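Long-range contacts in putative phophotriesterase (Proteus mirabilis, PDB 3RHG), which probably acts as a zinc-dependent hydrolase on ester bonds, as a two-metal member of the phosphotriesterase family: residues L26-L30 / I101-I105; Y39-L45 / W56-D61. One frame throughout, in Å; residues are numbered along the deposited sequence.

Interaction 1: L26-L30 / I101-I105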
loop_
_atom_site.group_PDB
_atom_site.type_symbol
_atom_site.label_atom_id
_atom_site.label_comp_id
_atom_site.label_asym_id
_atom_site.label_seq_id
_atom_site.Cartn_x
_atom_site.Cartn_y
_atom_site.Cartn_z
ATOM N N LEU A 26 -16.124 13.875 -5.612
ATOM C CA LEU A 26 -17.330 13.231 -5.087
ATOM C C LEU A 26 -18.069 12.485 -6.189
ATOM O O LEU A 26 -18.428 11.324 -6.004
ATOM C CB LEU A 26 -18.272 14.239 -4.417
ATOM C CG LEU A 26 -17.842 14.630 -2.994
ATOM C CD1 LEU A 26 -16.450 15.280 -3.022
ATOM C CD2 LEU A 26 -18.880 15.545 -2.317
ATOM N N PHE A 27 -18.296 13.172 -7.310
ATOM C CA PHE A 27 -18.990 12.609 -8.468
ATOM C C PHE A 27 -18.145 12.831 -9.714
ATOM O O PHE A 27 -17.841 13.972 -10.102
ATOM C CB PHE A 27 -20.384 13.229 -8.622
ATOM C CG PHE A 27 -21.248 13.040 -7.401
ATOM C CD1 PHE A 27 -21.862 11.809 -7.158
ATOM C CD2 PHE A 27 -21.433 14.072 -6.482
ATOM C CE1 PHE A 27 -22.629 11.600 -6.029
ATOM C CE2 PHE A 27 -22.205 13.872 -5.344
ATOM C CZ PHE A 27 -22.803 12.635 -5.111
ATOM N N ASN A 28 -17.717 11.720 -10.303
ATOM C CA ASN A 28 -16.958 11.734 -11.528
ATOM C C ASN A 28 -17.249 10.436 -12.256
ATOM O O ASN A 28 -17.742 9.477 -11.660
ATOM C CB ASN A 28 -15.451 11.938 -11.266
ATOM C CG ASN A 28 -14.800 10.753 -10.536
ATOM O OD1 ASN A 28 -15.375 10.169 -9.614
ATOM N ND2 ASN A 28 -13.596 10.399 -10.957
ATOM N N ASP A 29 -16.967 10.404 -13.548
ATOM C CA ASP A 29 -17.339 9.253 -14.357
ATOM C C ASP A 29 -16.234 9.156 -15.387
ATOM O O ASP A 29 -16.040 10.089 -16.171
ATOM C CB ASP A 29 -18.700 9.513 -15.028
ATOM C CG ASP A 29 -19.226 8.299 -15.802
ATOM O OD1 ASP A 29 -18.476 7.320 -15.990
ATOM O OD2 ASP A 29 -20.395 8.331 -16.238
ATOM N N LEU A 30 -15.482 8.061 -15.352
ATOM C CA LEU A 30 -14.413 7.831 -16.321
ATOM C C LEU A 30 -14.785 6.702 -17.276
ATOM O O LEU A 30 -13.915 6.002 -17.815
ATOM C CB LEU A 30 -13.105 7.515 -15.598
ATOM C CG LEU A 30 -12.733 8.580 -14.565
ATOM C CD1 LEU A 30 -11.540 8.141 -13.749
ATOM C CD2 LEU A 30 -12.484 9.941 -15.228
ATOM N N ILE A 101 -15.318 14.758 -17.526
ATOM C CA ILE A 101 -15.015 13.790 -16.469
ATOM C C ILE A 101 -16.201 13.579 -15.497
ATOM O O ILE A 101 -16.048 13.090 -14.363
ATOM C CB ILE A 101 -13.676 14.095 -15.740
ATOM C CG1 ILE A 101 -13.516 15.578 -15.431
ATOM C CG2 ILE A 101 -12.508 13.637 -16.613
ATOM C CD1 ILE A 101 -12.391 15.848 -14.400
ATOM N N GLY A 102 -17.386 13.957 -15.961
ATOM C CA GLY A 102 -18.608 13.573 -15.281
ATOM C C GLY A 102 -19.030 14.448 -14.120
ATOM O O GLY A 102 -19.683 13.971 -13.198
ATOM N N ARG A 103 -18.681 15.725 -14.161
ATOM C CA ARG A 103 -19.122 16.644 -13.106
ATOM C C ARG A 103 -20.634 16.513 -12.908
ATOM O O ARG A 103 -21.372 16.467 -13.898
ATOM C CB ARG A 103 -18.776 18.091 -13.476
ATOM C CG ARG A 103 -19.212 19.088 -12.405
ATOM C CD ARG A 103 -18.809 20.514 -12.752
ATOM N NE ARG A 103 -19.290 20.887 -14.072
ATOM C CZ ARG A 103 -19.017 22.032 -14.680
ATOM N NH1 ARG A 103 -18.288 22.965 -14.049
ATOM N NH2 ARG A 103 -19.474 22.247 -15.921
ATOM N N ASP A 104 -21.093 16.461 -11.653
ATOM C CA ASP A 104 -22.545 16.332 -11.360
ATOM C C ASP A 104 -22.979 17.378 -10.351
ATOM O O ASP A 104 -23.059 17.094 -9.160
ATOM C CB ASP A 104 -22.898 14.934 -10.834
ATOM C CG ASP A 104 -24.387 14.644 -10.895
ATOM O OD1 ASP A 104 -25.200 15.597 -10.784
ATOM O OD2 ASP A 104 -24.760 13.461 -11.088
ATOM N N ILE A 105 -23.264 18.582 -10.832
ATOM C CA ILE A 105 -23.514 19.722 -9.953
ATOM C C ILE A 105 -24.766 19.506 -9.098
ATOM O O ILE A 105 -24.806 19.893 -7.916
ATOM C CB ILE A 105 -23.587 21.052 -10.772
ATOM C CG1 ILE A 105 -23.489 22.261 -9.846
ATOM C CG2 ILE A 105 -24.837 21.104 -11.650
ATOM C CD1 ILE A 105 -22.171 22.300 -9.037
HETATM O O HOH W 1 -18.931 16.359 -9.644
#
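Phe27 overlaps Asp104 at the root of its side chain: its CB lies 3.8 Å from the CB of Asp104, while the ring meets that carbon only obliquely. With CG anti to the carbonyl carbon (chi1 -58°), the ring is turned away from the carbonyl and toward two helices, packing on Ile74 and Val77 of 74-86 and on Leu108 and Val111 of 105-115. The carbonyl group is left facing 101-105, and a water bridges to it, donating to Phe27 O at 2.7 Å and accepting from Asp104 N at 3.0 Å. Asp104 is the N-cap of helix 105-115; its carboxylate caps the helix start and forms a salt bridge with Lys107.

Further along, the segments run in roughly opposite directions, and Asp29 N donates to Ile101 O over 3.0 Å. The bond is fairly straight at hydrogen (158°), yet the N-H arrives from above the carbonyl plane, 51° out of it. A CA-H...O contact accompanies it, with Asn28 CA 3.3 Å from the same Ile101 O. Gly102 has positive phi, and the side of its CA where a side chain would stand faces Asp29 N. Leu30 and Ile101 lie side by side, pointing the same way, with Leu30 CD2 3.9 Å from Ile101 CG2; both touch Phe130 of helix 128-131.

The amide of Asn28 is engaged with Phe296 O and lies close to the zinc ligand His25, while the carboxylate of Asp29 turns to Ser31 OG. Between these loops, which follow the first two strands of the (beta/alpha)8 barrel, the polar link therefore rests on main-chain atoms, one direct bond and one water bridge, beside an apolar pair, while the polar side chains serve partners outside the two segments.

Interaction 2: Y39-L45 / W56-D61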
loop_
_atom_site.group_PDB
_atom_site.type_symbol
_atom_site.label_atom_id
_atom_site.label_comp_id
_atom_site.label_asym_id
_atom_site.label_seq_id
_atom_site.Cartn_x
_atom_site.Cartn_y
_atom_site.Cartn_z
ATOM N N TYR A 39 -2.609 -6.854 -17.568
ATOM C CA TYR A 39 -1.832 -8.003 -17.107
ATOM C C TYR A 39 -2.659 -9.261 -17.235
ATOM O O TYR A 39 -3.880 -9.199 -17.393
ATOM C CB TYR A 39 -1.482 -7.850 -15.622
ATOM C CG TYR A 39 -0.639 -6.654 -15.230
ATOM C CD1 TYR A 39 0.745 -6.652 -15.404
ATOM C CD2 TYR A 39 -1.231 -5.543 -14.648
ATOM C CE1 TYR A 39 1.526 -5.551 -15.013
ATOM C CE2 TYR A 39 -0.479 -4.449 -14.249
ATOM C CZ TYR A 39 0.897 -4.453 -14.432
ATOM O OH TYR A 39 1.617 -3.358 -14.028
ATOM N N GLU A 40 -1.989 -10.408 -17.114
ATOM C CA GLU A 40 -2.643 -11.705 -17.233
ATOM C C GLU A 40 -3.751 -11.839 -16.197
ATOM O O GLU A 40 -4.783 -12.456 -16.458
ATOM C CB GLU A 40 -1.619 -12.842 -17.102
ATOM C CG GLU A 40 -2.189 -14.242 -17.386
ATOM C CD GLU A 40 -1.107 -15.294 -17.607
ATOM O OE1 GLU A 40 0.091 -14.955 -17.480
ATOM O OE2 GLU A 40 -1.451 -16.462 -17.912
ATOM N N PHE A 41 -3.549 -11.241 -15.025
ATOM C CA PHE A 41 -4.528 -11.382 -13.948
ATOM C C PHE A 41 -5.717 -10.418 -14.074
ATOM O O PHE A 41 -6.753 -10.635 -13.455
ATOM C CB PHE A 41 -3.864 -11.213 -12.574
ATOM C CG PHE A 41 -3.372 -9.820 -12.313
ATOM C CD1 PHE A 41 -4.257 -8.819 -11.930
ATOM C CD2 PHE A 41 -2.022 -9.495 -12.468
ATOM C CE1 PHE A 41 -3.793 -7.528 -11.664
ATOM C CE2 PHE A 41 -1.570 -8.191 -12.244
ATOM C CZ PHE A 41 -2.464 -7.214 -11.842
ATOM N N SER A 42 -5.571 -9.370 -14.878
ATOM C CA SER A 42 -6.539 -8.261 -14.891
ATOM C C SER A 42 -7.913 -8.637 -15.436
ATOM O O SER A 42 -8.918 -8.022 -15.086
ATOM C CB SER A 42 -6.015 -7.093 -15.733
ATOM O OG SER A 42 -4.706 -6.720 -15.377
ATOM N N HIS A 43 -7.961 -9.637 -16.306
ATOM C CA HIS A 43 -9.199 -9.980 -17.007
ATOM C C HIS A 43 -10.353 -10.226 -16.050
ATOM O O HIS A 43 -11.512 -9.882 -16.344
ATOM C CB HIS A 43 -8.995 -11.211 -17.897
ATOM C CG HIS A 43 -8.864 -12.496 -17.136
ATOM N ND1 HIS A 43 -7.668 -12.930 -16.606
ATOM C CD2 HIS A 43 -9.781 -13.440 -16.818
ATOM C CE1 HIS A 43 -7.852 -14.088 -15.997
ATOM N NE2 HIS A 43 -9.125 -14.420 -16.110
ATOM N N VAL A 44 -10.045 -10.826 -14.900
ATOM C CA VAL A 44 -11.077 -11.145 -13.911
ATOM C C VAL A 44 -11.672 -9.902 -13.245
ATOM O O VAL A 44 -12.759 -9.969 -12.666
ATOM C CB VAL A 44 -10.580 -12.125 -12.807
ATOM C CG1 VAL A 44 -9.902 -13.349 -13.422
ATOM C CG2 VAL A 44 -9.663 -11.417 -11.811
ATOM N N LEU A 45 -10.962 -8.776 -13.329
ATOM C CA LEU A 45 -11.400 -7.536 -12.671
ATOM C C LEU A 45 -12.429 -6.782 -13.487
ATOM O O LEU A 45 -13.209 -5.992 -12.949
ATOM C CB LEU A 45 -10.209 -6.591 -12.435
ATOM C CG LEU A 45 -9.030 -7.132 -11.618
ATOM C CD1 LEU A 45 -7.883 -6.128 -11.623
ATOM C CD2 LEU A 45 -9.446 -7.483 -10.181
ATOM N N TRP A 56 -6.656 -6.530 -4.194
ATOM C CA TRP A 56 -5.400 -7.175 -4.567
ATOM C C TRP A 56 -5.041 -6.841 -6.018
ATOM O O TRP A 56 -3.864 -6.653 -6.352
ATOM C CB TRP A 56 -5.474 -8.704 -4.362
ATOM C CG TRP A 56 -6.527 -9.404 -5.215
ATOM C CD1 TRP A 56 -7.784 -9.771 -4.831
ATOM C CD2 TRP A 56 -6.391 -9.830 -6.582
ATOM N NE1 TRP A 56 -8.449 -10.380 -5.873
ATOM C CE2 TRP A 56 -7.616 -10.433 -6.957
ATOM C CE3 TRP A 56 -5.352 -9.763 -7.526
ATOM C CZ2 TRP A 56 -7.831 -10.960 -8.230
ATOM C CZ3 TRP A 56 -5.572 -10.292 -8.795
ATOM C CH2 TRP A 56 -6.802 -10.873 -9.132
ATOM N N GLY A 57 -6.061 -6.754 -6.865
ATOM C CA GLY A 57 -5.864 -6.531 -8.295
ATOM C C GLY A 57 -6.026 -5.083 -8.727
ATOM O O GLY A 57 -5.289 -4.605 -9.604
ATOM N N LEU A 58 -7.007 -4.390 -8.143
ATOM C CA LEU A 58 -7.286 -3.015 -8.532
ATOM C C LEU A 58 -6.108 -2.103 -8.188
ATOM O O LEU A 58 -5.928 -1.055 -8.802
ATOM C CB LEU A 58 -8.559 -2.502 -7.850
ATOM C CG LEU A 58 -9.864 -3.160 -8.319
ATOM C CD1 LEU A 58 -11.047 -2.665 -7.481
ATOM C CD2 LEU A 58 -10.104 -2.919 -9.816
ATOM N N LYS A 59 -5.304 -2.491 -7.202
ATOM C CA LYS A 59 -4.132 -1.710 -6.820
ATOM C C LYS A 59 -3.028 -1.728 -7.875
ATOM O O LYS A 59 -2.059 -0.967 -7.761
ATOM C CB LYS A 59 -3.575 -2.167 -5.467
ATOM C CG LYS A 59 -4.333 -1.595 -4.277
ATOM C CD LYS A 59 -3.674 -1.970 -2.954
ATOM C CE LYS A 59 -4.503 -1.471 -1.776
ATOM N NZ LYS A 59 -4.790 -0.008 -1.848
ATOM N N TYR A 60 -3.185 -2.579 -8.896
ATOM C CA TYR A 60 -2.208 -2.697 -9.997
ATOM C C TYR A 60 -2.809 -2.417 -11.374
ATOM O O TYR A 60 -2.090 -2.088 -12.307
ATOM C CB TYR A 60 -1.400 -4.031 -9.923
ATOM C CG TYR A 60 -0.599 -3.983 -8.663
ATOM C CD1 TYR A 60 0.631 -3.309 -8.619
ATOM C CD2 TYR A 60 -1.138 -4.440 -7.470
ATOM C CE1 TYR A 60 1.328 -3.171 -7.424
ATOM C CE2 TYR A 60 -0.447 -4.296 -6.274
ATOM C CZ TYR A 60 0.773 -3.659 -6.258
ATOM O OH TYR A 60 1.429 -3.494 -5.059
ATOM N N ASP A 61 -4.133 -2.526 -11.492
ATOM C CA ASP A 61 -4.798 -2.244 -12.758
ATOM C C ASP A 61 -6.167 -1.638 -12.474
ATOM O O ASP A 61 -7.208 -2.264 -12.693
ATOM C CB ASP A 61 -4.887 -3.526 -13.589
ATOM C CG ASP A 61 -5.155 -3.253 -15.060
ATOM O OD1 ASP A 61 -5.451 -2.088 -15.406
ATOM O OD2 ASP A 61 -5.083 -4.212 -15.863
HETATM O O HOH W 2 0.657 -1.561 -12.133
#
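Trp56 sets its six-membered ring among three side chains of 39-45. Its CZ3 comes within 3.7 Å of Phe41 CD1, an oblique pair with the ring planes inclined at 56°. Val44 CG2 meets the edge at CH2, 4.0 Å away, and Leu45 CD2 approaches the six-membered ring obliquely, its nearest ring atom, Trp56 CZ2, being 4.3 Å away. Placing CG between the backbone N and the carbonyl carbon (chi1 62°) brings the indole back to these partners, although its first bond does not head for them.

At Gly57 the main chain itself is packed against: Leu45 CD1 rests 3.6 Å from Gly57 C, and Phe41 CE1 approaches Gly57 O at 3.9 Å with the oxygen near the ring plane. That oxygen accepts from both Tyr60 N and Asp61 N, which holds the chain in a turn. Leu58 adds its CD2 to the apolar patch around Leu45.

Tyr60 touches Phe41 CZ with CB, while its O lies at the edge of the Tyr39 ring, 3.5 Å from CE2. A water joins the same O to Tyr39 OH. Asp61 completes the contact with a 2.6 Å hydrogen bond from Ser42 OG, received on the anti lone pair of OD2. Ser42 OG in turn accepts from Tyr39 N at 3.0 Å, and OD2 also takes Phe38 N, which ties the carboxylate to the beginning of the 39-45 bend.

In the fold, this compact unit joins the long excursion after strand 19-24 to short helix 55-58. The second subunit covers part of it: Leu319 and Asn314, from that subunit's helix 311-322, pack on Tyr39 and Phe41, and its Val270, at the start of helix 270-282, on Tyr60.

How the interactions relate
Three of the four segments lie in the long connection between strands 19-24 and 89-94 of the eight-stranded parallel barrel; 101-105 lies in the loop after strand 89-94. Along the chain the order is 26-30, 39-45, 56-61, 101-105, so interaction 2 falls wholly between the two halves of interaction 1. Their centres are about 24 Å apart and their nearest atoms about 11 Å, without touching. Interaction 1 lies close to the zinc site, its centre about 13 Å from that of the chain. Interaction 2, about 27 Å out, folds the excursion on itself beside the second subunit. One connection thus borders the metal site and also reaches the dimer interface.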